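Local atomic coordinates of glutaminase 1 (PDB entry 1U60), a protein that catalyses the hydrolysis of L-glutamine to L-glutamate and ammonium, working as a homotetrameric glutaminase of the beta-lactamase clan. Residues Ser20-Gln25 / Ser289-Lys294; Ile203-Leu208 / Gly265-Val270; Gln86-Ala91 / Tyr180-Ala185. One frame throughout, in Å; residues are numbered along the deposited sequence.

Contact 1: Ser20-Gln25 / Ser289-Lys294; sequences SLNGGQ and SVRGQK. With EDO (1,2-ethanediol), chain E.
Polar contact between the two segments centres on Leu21 O, which the Arg291 side chain takes from the edge of its guanidinium; it fastens the loop after helix 4-18 to the N-terminal turn of helix 290-303, the last of the chain. The straighter bond comes from NE, with Arg291 NE 2.7 Å from Leu21 O and an N-H...O angle of 153°; it lies in the guanidinium plane and arrives in the carbonyl plane, on a lone pair. A second, weak bond from Arg291 NH2 to the same Leu21 O is longer, at 3.3 Å. Arg291 CG sits beside the backbone N, and the chain runs extended from CG to NE, which carries the charged end to the loop. NH1 is held by Ser280 OG and Gly38 O.

Beside this lies van der Waals packing around Val290, which points at the loop. Its CG1 meets Leu21 CD2 at 4.1 Å, the two side chains crossing at about a right angle, while the CG2 methyl touches main chain, 3.6 Å from Gly23 O. The backbone angles of Gly23 and Gly24 by themselves call for glycine, since a CB would jam against the preceding carbonyl O; at Gly24 it would also collide with Val290 CG2.

Ser289 is the N-cap, its OG accepting from Gly292 N at 3.0 Å. Ser289 O takes both Gln293 donors, N and NE2, the latter from above the carbonyl plane; NE2 also bonds to Asp284. Lys294 NZ gives a hydrogen bond of 3.2 Å to O2 of an ethanediol, probably from the crystallisation liquor.

Arginine suits its place because one flat cation serves several acceptors: with NE and NH2 on one carbonyl and NH1 on others, its rotation is fixed, and the Leu21-Val290 packing adds to this polar grip.

Contact 2: Ile203-Leu208 / Gly265-Val270; sequences IELATL and GILAVV
Only hydrocarbon and backbone atoms meet where helix 203-208 lies on strand 265-270; no hydrogen bond joins them. The segment axes approach to 8.0 Å and run at 35° to one another in broadly the same direction, an alpha/beta layer packing in which leucines fill the space between.

Among the apolar pairs, Leu267 takes the middle. Its side chain points at the helix, with CG anti to the backbone N (chi1 170°), and its parts divide between two helix residues one turn apart. Leu267 CB faces Leu205 CD1 at 4.0 Å, the chains crossing obliquely, whereas Leu267 CD2 meets Leu208 CD2 at 3.9 Å in a nearly right-angled crossing. The branched end of leucine suits both surfaces, since each methyl can face a different neighbour.

Side chains also press on main chain. Leu205 CD2 reaches the strand backbone, 3.7 Å from Ile266 O and 3.9 Å from Gly265 CA; with no side chain at Gly265, that methyl can settle close to the backbone. In return, Leu267 CD1 lies 3.4 Å from Leu205 O.

All five touching residues are buried. Leu205 and Ala206 also touch Ala277, and Ala206 reaches Val46, so helix 202-213 covers strands 265-270, 274-279 and 42-47. Ile266 points away from it and packs on Gln293 and Val296 of helix 290-303, which leaves the antiparallel sheet between two helices.

Contact 3: Gln86-Ala91 / Tyr180-Ala185; sequences QDKIGA and YLYCDA. With EDO (1,2-ethanediol), chain G.
Two tyrosines of the loop between helices 166-178 and 185-195 meet the C-terminal end of helix 82-88 in the helical part of the glutaminase fold, away from the five-stranded sheet. Tyr180 comes first. Its CG stands beside the backbone N (chi1 -67°), and the ring turns one edge to the helix end, with CD1 3.6 Å from Lys88 O in the plane of the ring. The same side chain touches Lys110 and Pro111, so an aromatic with a broad surface suits this partly exposed spot.

Leu181 turns away from the helix and packs on Leu175 and Ala188, which joins the loop to the helices on either side of it in sequence. Tyr182 then points back across and carries most of the contact; its own backbone N is held by Ser125 OG. The ring turns its edge to Lys88 O, which lies in the ring plane, and the side chain crosses those of Lys88 and Ile89 obliquely. Tyr182 OH donates to Lys88 O over 2.7 Å, in the carbonyl plane and on a lone pair, while CE2 touches Ile89 CD1 at 4.1 Å. Tyrosine fits because it combines an apolar ring for isoleucine with a hydroxyl that can donate to a carbonyl at the helix end: Ile89 is the first residue to leave helical angles. Lys88 CB lies 3.3 Å from Tyr182 OH, and the lysine chain, bent at chi2, leads NZ off through weak bonds to an ethanediol, probably from the crystallisation liquor.

Farther on, Asp184 is the N-cap of helix 185-195, its OD2 accepting from Glu187 N.

From the N terminus, the chain leaves helix 4-18 and enters the loop 20-25, whose partner 289-294 comes only at the start of the last helix; contact 1 therefore closes a loop spanning most of the protein. The other two are nested inside it. Contact 3 joins the end of helix 82-88 to the loop between helices 166-178 and 185-195, and closes before contact 2 opens on helix 202-213 and closes on strand 265-270; these two follow in series and none cross. Contacts 1 and 2 touch through Ile266, packed against Gly292 and Gln293 on the face of the sheet away from helix 202-213. Contact 3 lies on the opposite side of the chain's centre from contact 1.

Contact 1: Ser20-Gln25 / Ser289-Lys294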
ATOM      1  N   SER A  20      -0.389  10.299  27.600  1.00 25.80           N
ATOM      2  CA  SER A  20      -1.605  10.685  28.336  1.00 26.86           C
ATOM      3  C   SER A  20      -2.636  11.377  27.436  1.00 26.20           C
ATOM      4  O   SER A  20      -3.586  12.002  27.917  1.00 27.05           O
ATOM      5  CB  SER A  20      -1.238  11.627  29.463  1.00 27.34           C
ATOM      6  OG  SER A  20      -0.812  12.864  28.919  1.00 30.57           O
ATOM      7  N   LEU A  21      -2.437  11.272  26.129  1.00 24.90           N
ATOM      8  CA  LEU A  21      -3.300  11.902  25.153  1.00 24.34           C
ATOM      9  C   LEU A  21      -4.703  11.301  25.244  1.00 24.09           C
ATOM     10  O   LEU A  21      -4.848  10.101  25.179  1.00 23.58           O
ATOM     11  CB  LEU A  21      -2.718  11.660  23.763  1.00 24.78           C
ATOM     12  CG  LEU A  21      -3.297  12.426  22.591  1.00 24.64           C
ATOM     13  CD1 LEU A  21      -2.719  13.857  22.602  1.00 25.14           C
ATOM     14  CD2 LEU A  21      -3.003  11.658  21.277  1.00 24.76           C
ATOM     15  N   ASN A  22      -5.727  12.131  25.424  1.00 23.60           N
ATOM     16  CA  ASN A  22      -7.103  11.647  25.532  1.00 24.43           C
ATOM     17  C   ASN A  22      -7.655  11.322  24.156  1.00 23.69           C
ATOM     18  O   ASN A  22      -7.133  11.787  23.136  1.00 23.56           O
ATOM     19  CB  ASN A  22      -8.039  12.691  26.232  1.00 25.23           C
ATOM     20  CG  ASN A  22      -7.959  12.647  27.746  1.00 29.73           C
ATOM     21  OD1 ASN A  22      -8.261  13.636  28.417  1.00 36.63           O
ATOM     22  ND2 ASN A  22      -7.578  11.499  28.299  1.00 33.78           N
ATOM     23  N   GLY A  23      -8.706  10.513  24.125  1.00 22.54           N
ATOM     24  CA  GLY A  23      -9.454  10.278  22.905  1.00 21.72           C
ATOM     25  C   GLY A  23      -9.569   8.772  22.663  1.00 19.90           C
ATOM     26  O   GLY A  23      -8.677   7.979  23.064  1.00 20.91           O
ATOM     27  N   GLY A  24     -10.661   8.380  22.018  1.00 17.50           N
ATOM     28  CA  GLY A  24     -10.927   6.970  21.761  1.00 17.76           C
ATOM     29  C   GLY A  24     -11.547   6.227  22.935  1.00 16.36           C
ATOM     30  O   GLY A  24     -11.802   6.802  23.980  1.00 16.63           O
ATOM     31  N   GLN A  25     -11.848   4.955  22.725  1.00 16.11           N
ATOM     32  CA  GLN A  25     -12.474   4.102  23.709  1.00 16.91           C
ATOM     33  C   GLN A  25     -11.906   2.687  23.651  1.00 15.31           C
ATOM     34  O   GLN A  25     -11.635   2.163  22.566  1.00 13.90           O
ATOM     35  CB  GLN A  25     -13.980   3.964  23.424  1.00 18.26           C
ATOM     36  CG  GLN A  25     -14.736   5.260  23.373  1.00 24.13           C
ATOM     37  CD  GLN A  25     -16.201   4.989  23.242  1.00 29.92           C
ATOM     38  OE1 GLN A  25     -16.766   5.205  22.183  1.00 37.35           O
ATOM     39  NE2 GLN A  25     -16.808   4.443  24.291  1.00 33.85           N
ATOM     40  N   SER A 289      -5.367   1.982  17.978  1.00 10.87           N
ATOM     41  CA  SER A 289      -5.024   2.695  19.225  1.00 10.65           C
ATOM     42  C   SER A 289      -4.705   4.162  18.936  1.00  9.98           C
ATOM     43  O   SER A 289      -3.827   4.461  18.108  1.00 10.13           O
ATOM     44  CB  SER A 289      -3.777   2.069  19.884  1.00  9.91           C
ATOM     45  OG  SER A 289      -3.403   2.763  21.063  1.00 10.17           O
ATOM     46  N   VAL A 290      -5.385   5.069  19.626  1.00 10.43           N
ATOM     47  CA  VAL A 290      -5.108   6.497  19.450  1.00 10.02           C
ATOM     48  C   VAL A 290      -3.673   6.859  19.794  1.00  9.94           C
ATOM     49  O   VAL A 290      -2.946   7.440  18.961  1.00 11.53           O
ATOM     50  CB  VAL A 290      -6.137   7.415  20.247  1.00 11.24           C
ATOM     51  CG1 VAL A 290      -5.768   8.916  20.138  1.00 13.72           C
ATOM     52  CG2 VAL A 290      -7.518   7.128  19.776  1.00 12.84           C
ATOM     53  N   ARG A 291      -3.243   6.529  21.005  1.00 10.17           N
ATOM     54  CA  ARG A 291      -1.909   6.852  21.454  1.00 10.53           C
ATOM     55  C   ARG A 291      -0.857   5.950  20.777  1.00 10.89           C
ATOM     56  O   ARG A 291       0.246   6.394  20.507  1.00 10.49           O
ATOM     57  CB  ARG A 291      -1.772   6.699  22.973  1.00 11.18           C
ATOM     58  CG  ARG A 291      -2.614   7.637  23.829  1.00 13.73           C
ATOM     59  CD  ARG A 291      -2.613   7.170  25.298  1.00 16.57           C
ATOM     60  NE  ARG A 291      -3.680   7.834  26.042  1.00 21.50           N
ATOM     61  CZ  ARG A 291      -4.404   7.247  26.953  1.00 13.68           C
ATOM     62  NH1 ARG A 291      -4.190   5.973  27.275  1.00 21.16           N
ATOM     63  NH2 ARG A 291      -5.341   7.950  27.569  1.00 22.77           N
ATOM     64  N   GLY A 292      -1.206   4.681  20.568  1.00 10.77           N
ATOM     65  CA  GLY A 292      -0.286   3.706  20.001  1.00 10.22           C
ATOM     66  C   GLY A 292       0.183   4.242  18.632  1.00  9.66           C
ATOM     67  O   GLY A 292       1.363   4.162  18.292  1.00 10.44           O
ATOM     68  N   GLN A 293      -0.762   4.728  17.825  1.00  9.15           N
ATOM     69  CA  GLN A 293      -0.451   5.220  16.489  1.00 10.75           C
ATOM     70  C   GLN A 293       0.501   6.381  16.562  1.00 10.45           C
ATOM     71  O   GLN A 293       1.489   6.449  15.841  1.00 11.36           O
ATOM     72  CB  GLN A 293      -1.710   5.692  15.753  1.00 10.01           C
ATOM     73  CG  GLN A 293      -2.469   4.570  15.133  1.00 12.25           C
ATOM     74  CD  GLN A 293      -3.820   4.994  14.572  1.00 11.47           C
ATOM     75  OE1 GLN A 293      -3.995   5.036  13.323  1.00 14.52           O
ATOM     76  NE2 GLN A 293      -4.796   5.281  15.470  1.00  9.60           N
ATOM     77  N   LYS A 294       0.183   7.320  17.456  1.00 10.85           N
ATOM     78  CA  LYS A 294       0.958   8.551  17.579  1.00 11.15           C
ATOM     79  C   LYS A 294       2.361   8.256  18.109  1.00 10.46           C
ATOM     80  O   LYS A 294       3.315   8.830  17.643  1.00 11.28           O
ATOM     81  CB  LYS A 294       0.202   9.600  18.452  1.00 11.82           C
ATOM     82  CG  LYS A 294      -0.996  10.195  17.721  1.00 15.52           C
ATOM     83  CD  LYS A 294      -0.652  11.189  16.555  1.00 20.15           C
ATOM     84  CE  LYS A 294      -1.845  11.308  15.534  1.00 24.85           C
ATOM     85  NZ  LYS A 294      -2.598  12.600  15.612  1.00 31.54           N
TER
HETATM   86  C1  EDO E1203      -6.433  11.715  14.802  1.00 41.35           C
HETATM   87  O1  EDO E1203      -7.846  11.777  14.949  1.00 41.73           O
HETATM   88  C2  EDO E1203      -6.047  11.792  13.337  1.00 41.59           C
HETATM   89  O2  EDO E1203      -4.642  11.896  13.303  1.00 38.61           O

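Contact 2: Ile203-Leu208 / Gly265-Val270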
ATOM      1  N   ILE A 203       7.290  -4.926  24.247  1.00  8.47           N
ATOM      2  CA  ILE A 203       8.597  -5.398  23.807  1.00  8.95           C
ATOM      3  C   ILE A 203       8.451  -6.611  22.908  1.00  7.32           C
ATOM      4  O   ILE A 203       9.166  -6.742  21.925  1.00  8.17           O
ATOM      5  CB  ILE A 203       9.533  -5.569  25.012  1.00  9.52           C
ATOM      6  CG1 ILE A 203       9.963  -4.154  25.469  1.00 10.73           C
ATOM      7  CG2 ILE A 203      10.790  -6.322  24.642  1.00 11.26           C
ATOM      8  CD1 ILE A 203      10.622  -4.103  26.776  1.00 11.61           C
ATOM      9  N   GLU A 204       7.567  -7.534  23.291  1.00  8.14           N
ATOM     10  CA  GLU A 204       7.289  -8.709  22.482  1.00  7.44           C
ATOM     11  C   GLU A 204       6.715  -8.345  21.126  1.00  7.23           C
ATOM     12  O   GLU A 204       7.123  -8.893  20.112  1.00  7.73           O
ATOM     13  CB  GLU A 204       6.380  -9.645  23.253  1.00  8.50           C
ATOM     14  CG  GLU A 204       7.181 -10.278  24.395  1.00  6.54           C
ATOM     15  CD  GLU A 204       6.336 -10.964  25.478  1.00 10.24           C
ATOM     16  OE1 GLU A 204       5.089 -10.733  25.572  1.00 10.46           O
ATOM     17  OE2 GLU A 204       6.983 -11.702  26.282  1.00 11.55           O
ATOM     18  N   LEU A 205       5.817  -7.358  21.103  1.00  7.51           N
ATOM     19  CA  LEU A 205       5.292  -6.867  19.819  1.00  7.61           C
ATOM     20  C   LEU A 205       6.375  -6.274  18.947  1.00  7.35           C
ATOM     21  O   LEU A 205       6.440  -6.566  17.750  1.00  7.02           O
ATOM     22  CB  LEU A 205       4.147  -5.911  20.041  1.00  7.89           C
ATOM     23  CG  LEU A 205       3.448  -5.311  18.826  1.00  8.51           C
ATOM     24  CD1 LEU A 205       2.966  -6.464  17.923  1.00 10.38           C
ATOM     25  CD2 LEU A 205       2.278  -4.422  19.190  1.00  8.76           C
ATOM     26  N   ALA A 206       7.226  -5.444  19.532  1.00  7.85           N
ATOM     27  CA  ALA A 206       8.362  -4.887  18.821  1.00  8.06           C
ATOM     28  C   ALA A 206       9.321  -5.940  18.337  1.00  8.09           C
ATOM     29  O   ALA A 206       9.948  -5.774  17.307  1.00  8.39           O
ATOM     30  CB  ALA A 206       9.091  -3.824  19.652  1.00  9.17           C
ATOM     31  N   THR A 207       9.416  -7.062  19.070  1.00  7.36           N
ATOM     32  CA  THR A 207      10.238  -8.176  18.645  1.00  8.21           C
ATOM     33  C   THR A 207       9.706  -8.853  17.383  1.00  7.62           C
ATOM     34  O   THR A 207      10.478  -9.199  16.505  1.00  8.41           O
ATOM     35  CB  THR A 207      10.343  -9.187  19.789  1.00  6.69           C
ATOM     36  OG1 THR A 207      10.949  -8.572  20.940  1.00  9.22           O
ATOM     37  CG2 THR A 207      11.251 -10.317  19.383  1.00  9.72           C
ATOM     38  N   LEU A 208       8.381  -9.051  17.303  1.00  8.56           N
ATOM     39  CA  LEU A 208       7.746  -9.522  16.069  1.00  7.07           C
ATOM     40  C   LEU A 208       8.187  -8.614  14.929  1.00  8.32           C
ATOM     41  O   LEU A 208       8.622  -9.110  13.876  1.00  8.48           O
ATOM     42  CB  LEU A 208       6.240  -9.513  16.208  1.00  6.96           C
ATOM     43  CG  LEU A 208       5.379  -9.645  14.914  1.00  9.58           C
ATOM     44  CD1 LEU A 208       5.695 -10.907  14.116  1.00 12.36           C
ATOM     45  CD2 LEU A 208       3.905  -9.587  15.205  1.00 10.68           C
ATOM     46  N   GLY A 265      -2.477  -2.577  20.512  1.00  9.55           N
ATOM     47  CA  GLY A 265      -1.160  -2.656  19.920  1.00  8.52           C
ATOM     48  C   GLY A 265      -1.070  -2.075  18.539  1.00  7.77           C
ATOM     49  O   GLY A 265      -2.031  -2.146  17.761  1.00  7.64           O
ATOM     50  N   ILE A 266       0.063  -1.439  18.257  1.00  8.94           N
ATOM     51  CA  ILE A 266       0.434  -0.949  16.946  1.00  7.61           C
ATOM     52  C   ILE A 266       1.845  -1.406  16.701  1.00  8.90           C
ATOM     53  O   ILE A 266       2.729  -1.172  17.524  1.00  9.79           O
ATOM     54  CB  ILE A 266       0.363   0.616  16.864  1.00  8.54           C
ATOM     55  CG1 ILE A 266      -1.073   1.135  17.119  1.00  9.08           C
ATOM     56  CG2 ILE A 266       0.877   1.149  15.510  1.00  9.62           C
ATOM     57  CD1 ILE A 266      -2.105   0.774  16.106  1.00  9.57           C
ATOM     58  N   LEU A 267       2.043  -2.049  15.555  1.00  7.97           N
ATOM     59  CA  LEU A 267       3.386  -2.477  15.126  1.00  9.01           C
ATOM     60  C   LEU A 267       3.764  -1.766  13.852  1.00  9.41           C
ATOM     61  O   LEU A 267       2.945  -1.622  12.929  1.00  9.68           O
ATOM     62  CB  LEU A 267       3.322  -3.961  14.836  1.00 10.01           C
ATOM     63  CG  LEU A 267       4.543  -4.625  14.149  1.00 14.32           C
ATOM     64  CD1 LEU A 267       5.743  -4.603  15.092  1.00 17.23           C
ATOM     65  CD2 LEU A 267       4.153  -6.025  13.717  1.00 16.02           C
ATOM     66  N   ALA A 268       5.025  -1.377  13.749  1.00  9.92           N
ATOM     67  CA  ALA A 268       5.567  -0.991  12.474  1.00  9.74           C
ATOM     68  C   ALA A 268       6.941  -1.609  12.246  1.00 10.29           C
ATOM     69  O   ALA A 268       7.689  -1.857  13.187  1.00 10.75           O
ATOM     70  CB  ALA A 268       5.668   0.485  12.395  1.00 10.94           C
ATOM     71  N   VAL A 269       7.279  -1.844  10.987  1.00  8.49           N
ATOM     72  CA  VAL A 269       8.568  -2.446  10.638  1.00  7.62           C
ATOM     73  C   VAL A 269       9.380  -1.480   9.799  1.00  8.63           C
ATOM     74  O   VAL A 269       8.901  -0.976   8.801  1.00  7.53           O
ATOM     75  CB  VAL A 269       8.333  -3.755   9.841  1.00  7.48           C
ATOM     76  CG1 VAL A 269       9.686  -4.372   9.472  1.00  7.99           C
ATOM     77  CG2 VAL A 269       7.482  -4.679  10.677  1.00 10.48           C
ATOM     78  N   VAL A 270      10.646  -1.275  10.180  1.00  8.67           N
ATOM     79  CA  VAL A 270      11.630  -0.568   9.370  1.00  9.20           C
ATOM     80  C   VAL A 270      12.521  -1.645   8.722  1.00  9.68           C
ATOM     81  O   VAL A 270      13.374  -2.238   9.403  1.00 10.30           O
ATOM     82  CB  VAL A 270      12.481   0.452  10.195  1.00  9.53           C
ATOM     83  CG1 VAL A 270      13.368   1.271   9.271  1.00 11.40           C
ATOM     84  CG2 VAL A 270      11.576   1.397  10.979  1.00  9.61           C
TER

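Contact 3: Gln86-Ala91 / Tyr180-Ala185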
ATOM      1  N   GLN A  86      -1.276 -15.968  -2.598  1.00  8.90           N
ATOM      2  CA  GLN A  86      -1.880 -14.938  -3.487  1.00 10.30           C
ATOM      3  C   GLN A  86      -3.147 -15.503  -4.196  1.00 11.00           C
ATOM      4  O   GLN A  86      -4.172 -14.804  -4.327  1.00 10.79           O
ATOM      5  CB  GLN A  86      -0.851 -14.451  -4.503  1.00 10.51           C
ATOM      6  CG  GLN A  86      -1.328 -13.204  -5.217  1.00 12.65           C
ATOM      7  CD  GLN A  86      -0.303 -12.667  -6.206  1.00 12.69           C
ATOM      8  OE1 GLN A  86       0.720 -13.320  -6.476  1.00 12.75           O
ATOM      9  NE2 GLN A  86      -0.537 -11.431  -6.691  1.00 14.91           N
ATOM     10  N   ASP A  87      -3.083 -16.760  -4.626  1.00 12.43           N
ATOM     11  CA  ASP A  87      -4.175 -17.432  -5.304  1.00 13.43           C
ATOM     12  C   ASP A  87      -5.352 -17.767  -4.371  1.00 14.05           C
ATOM     13  O   ASP A  87      -6.535 -17.581  -4.730  1.00 14.68           O
ATOM     14  CB  ASP A  87      -3.673 -18.762  -5.879  1.00 13.55           C
ATOM     15  CG  ASP A  87      -2.740 -18.590  -7.079  1.00 16.75           C
ATOM     16  OD1 ASP A  87      -2.670 -17.492  -7.684  1.00 17.95           O
ATOM     17  OD2 ASP A  87      -2.032 -19.530  -7.473  1.00 16.80           O
ATOM     18  N   LYS A  88      -5.033 -18.294  -3.186  1.00 13.03           N
ATOM     19  CA  LYS A  88      -6.042 -18.811  -2.260  1.00 12.56           C
ATOM     20  C   LYS A  88      -6.590 -17.785  -1.255  1.00 11.43           C
ATOM     21  O   LYS A  88      -7.661 -17.992  -0.705  1.00 11.10           O
ATOM     22  CB  LYS A  88      -5.464 -20.024  -1.518  1.00 13.39           C
ATOM     23  CG  LYS A  88      -4.936 -21.116  -2.453  1.00 14.33           C
ATOM     24  CD  LYS A  88      -6.046 -21.674  -3.322  1.00 19.48           C
ATOM     25  CE  LYS A  88      -5.563 -22.950  -4.068  1.00 21.37           C
ATOM     26  NZ  LYS A  88      -6.554 -23.445  -5.117  1.00 25.24           N
ATOM     27  N   ILE A  89      -5.877 -16.673  -1.042  1.00 10.41           N
ATOM     28  CA  ILE A  89      -6.255 -15.664  -0.065  1.00 10.01           C
ATOM     29  C   ILE A  89      -6.317 -14.322  -0.772  1.00 10.64           C
ATOM     30  O   ILE A  89      -7.374 -13.702  -0.769  1.00 11.05           O
ATOM     31  CB  ILE A  89      -5.286 -15.579   1.140  1.00  9.39           C
ATOM     32  CG1 ILE A  89      -4.969 -16.968   1.713  1.00  8.97           C
ATOM     33  CG2 ILE A  89      -5.862 -14.659   2.230  1.00 11.68           C
ATOM     34  CD1 ILE A  89      -6.176 -17.642   2.368  1.00  9.28           C
ATOM     35  N   GLY A  90      -5.192 -13.884  -1.337  1.00  9.98           N
ATOM     36  CA  GLY A  90      -5.134 -12.603  -2.022  1.00 10.45           C
ATOM     37  C   GLY A  90      -4.083 -11.686  -1.465  1.00 10.24           C
ATOM     38  O   GLY A  90      -3.523 -11.938  -0.425  1.00  9.61           O
ATOM     39  N   ALA A  91      -3.824 -10.604  -2.178  1.00  9.65           N
ATOM     40  CA  ALA A  91      -2.859  -9.587  -1.811  1.00 11.51           C
ATOM     41  C   ALA A  91      -3.438  -8.152  -1.925  1.00 11.39           C
ATOM     42  O   ALA A  91      -2.683  -7.206  -1.899  1.00 13.17           O
ATOM     43  CB  ALA A  91      -1.628  -9.738  -2.725  1.00 12.47           C
ATOM     44  N   TYR A 180     -13.259 -20.766  -0.641  1.00 14.33           N
ATOM     45  CA  TYR A 180     -12.080 -20.083  -0.093  1.00 13.22           C
ATOM     46  C   TYR A 180     -11.773 -20.439   1.373  1.00 12.67           C
ATOM     47  O   TYR A 180     -11.235 -19.624   2.114  1.00 13.76           O
ATOM     48  CB  TYR A 180     -12.192 -18.567  -0.325  1.00 13.68           C
ATOM     49  CG  TYR A 180     -12.112 -18.174  -1.809  1.00 13.21           C
ATOM     50  CD1 TYR A 180     -10.880 -17.941  -2.419  1.00 12.25           C
ATOM     51  CD2 TYR A 180     -13.259 -18.076  -2.590  1.00 14.52           C
ATOM     52  CE1 TYR A 180     -10.789 -17.625  -3.752  1.00 15.94           C
ATOM     53  CE2 TYR A 180     -13.180 -17.741  -3.966  1.00 17.21           C
ATOM     54  CZ  TYR A 180     -11.929 -17.523  -4.528  1.00 17.56           C
ATOM     55  OH  TYR A 180     -11.785 -17.195  -5.866  1.00 21.35           O
ATOM     56  N   LEU A 181     -12.104 -21.658   1.782  1.00 12.75           N
ATOM     57  CA  LEU A 181     -11.752 -22.173   3.088  1.00 12.12           C
ATOM     58  C   LEU A 181     -11.241 -23.576   2.927  1.00 12.93           C
ATOM     59  O   LEU A 181     -11.855 -24.377   2.213  1.00 13.30           O
ATOM     60  CB  LEU A 181     -12.917 -22.134   4.075  1.00 13.12           C
ATOM     61  CG  LEU A 181     -12.381 -22.089   5.529  1.00 12.62           C
ATOM     62  CD1 LEU A 181     -11.980 -20.700   5.920  1.00 11.35           C
ATOM     63  CD2 LEU A 181     -13.379 -22.639   6.552  1.00 13.95           C
ATOM     64  N   TYR A 182     -10.105 -23.861   3.546  1.00 11.62           N
ATOM     65  CA  TYR A 182      -9.283 -25.053   3.214  1.00 10.74           C
ATOM     66  C   TYR A 182      -9.253 -26.082   4.313  1.00 11.80           C
ATOM     67  O   TYR A 182      -8.470 -27.067   4.263  1.00 10.94           O
ATOM     68  CB  TYR A 182      -7.879 -24.628   2.749  1.00 10.18           C
ATOM     69  CG  TYR A 182      -8.030 -23.489   1.751  1.00  9.22           C
ATOM     70  CD1 TYR A 182      -8.515 -23.748   0.460  1.00  9.92           C
ATOM     71  CD2 TYR A 182      -7.780 -22.183   2.099  1.00 10.19           C
ATOM     72  CE1 TYR A 182      -8.724 -22.759  -0.465  1.00 12.05           C
ATOM     73  CE2 TYR A 182      -8.029 -21.105   1.146  1.00 10.11           C
ATOM     74  CZ  TYR A 182      -8.494 -21.432  -0.122  1.00 11.33           C
ATOM     75  OH  TYR A 182      -8.736 -20.490  -1.073  1.00 12.84           O
ATOM     76  N   CYS A 183     -10.122 -25.893   5.288  1.00 12.25           N
ATOM     77  CA  CYS A 183     -10.402 -26.949   6.294  1.00 12.21           C
ATOM     78  C   CYS A 183     -11.829 -26.754   6.777  1.00 13.45           C
ATOM     79  O   CYS A 183     -12.561 -25.874   6.280  1.00 14.26           O
ATOM     80  CB  CYS A 183      -9.404 -26.937   7.450  1.00 13.04           C
ATOM     81  SG  CYS A 183      -9.544 -25.525   8.595  1.00 12.01           S
ATOM     82  N   ASP A 184     -12.253 -27.602   7.679  1.00 13.25           N
ATOM     83  CA  ASP A 184     -13.576 -27.519   8.292  1.00 14.19           C
ATOM     84  C   ASP A 184     -13.856 -26.100   8.823  1.00 13.67           C
ATOM     85  O   ASP A 184     -12.989 -25.510   9.454  1.00 13.22           O
ATOM     86  CB  ASP A 184     -13.598 -28.543   9.410  1.00 14.86           C
ATOM     87  CG  ASP A 184     -14.845 -28.487  10.250  1.00 18.88           C
ATOM     88  OD1 ASP A 184     -15.880 -29.086   9.838  1.00 25.56           O
ATOM     89  OD2 ASP A 184     -14.903 -27.896  11.358  1.00 21.89           O
ATOM     90  N   ALA A 185     -15.051 -25.563   8.569  1.00 12.75           N
ATOM     91  CA  ALA A 185     -15.359 -24.159   8.872  1.00 13.67           C
ATOM     92  C   ALA A 185     -15.217 -23.868  10.367  1.00 12.93           C
ATOM     93  O   ALA A 185     -14.663 -22.837  10.738  1.00 12.93           O
ATOM     94  CB  ALA A 185     -16.757 -23.804   8.383  1.00 13.78           C
TER
HETATM   95  C1  EDO G1205      -5.394 -21.448  -7.736  1.00 43.08           C
HETATM   96  O1  EDO G1205      -6.632 -21.003  -7.191  1.00 39.82           O
HETATM   97  C2  EDO G1205      -5.465 -22.900  -8.158  1.00 43.64           C
HETATM   98  O2  EDO G1205      -4.558 -23.680  -7.406  1.00 46.21           O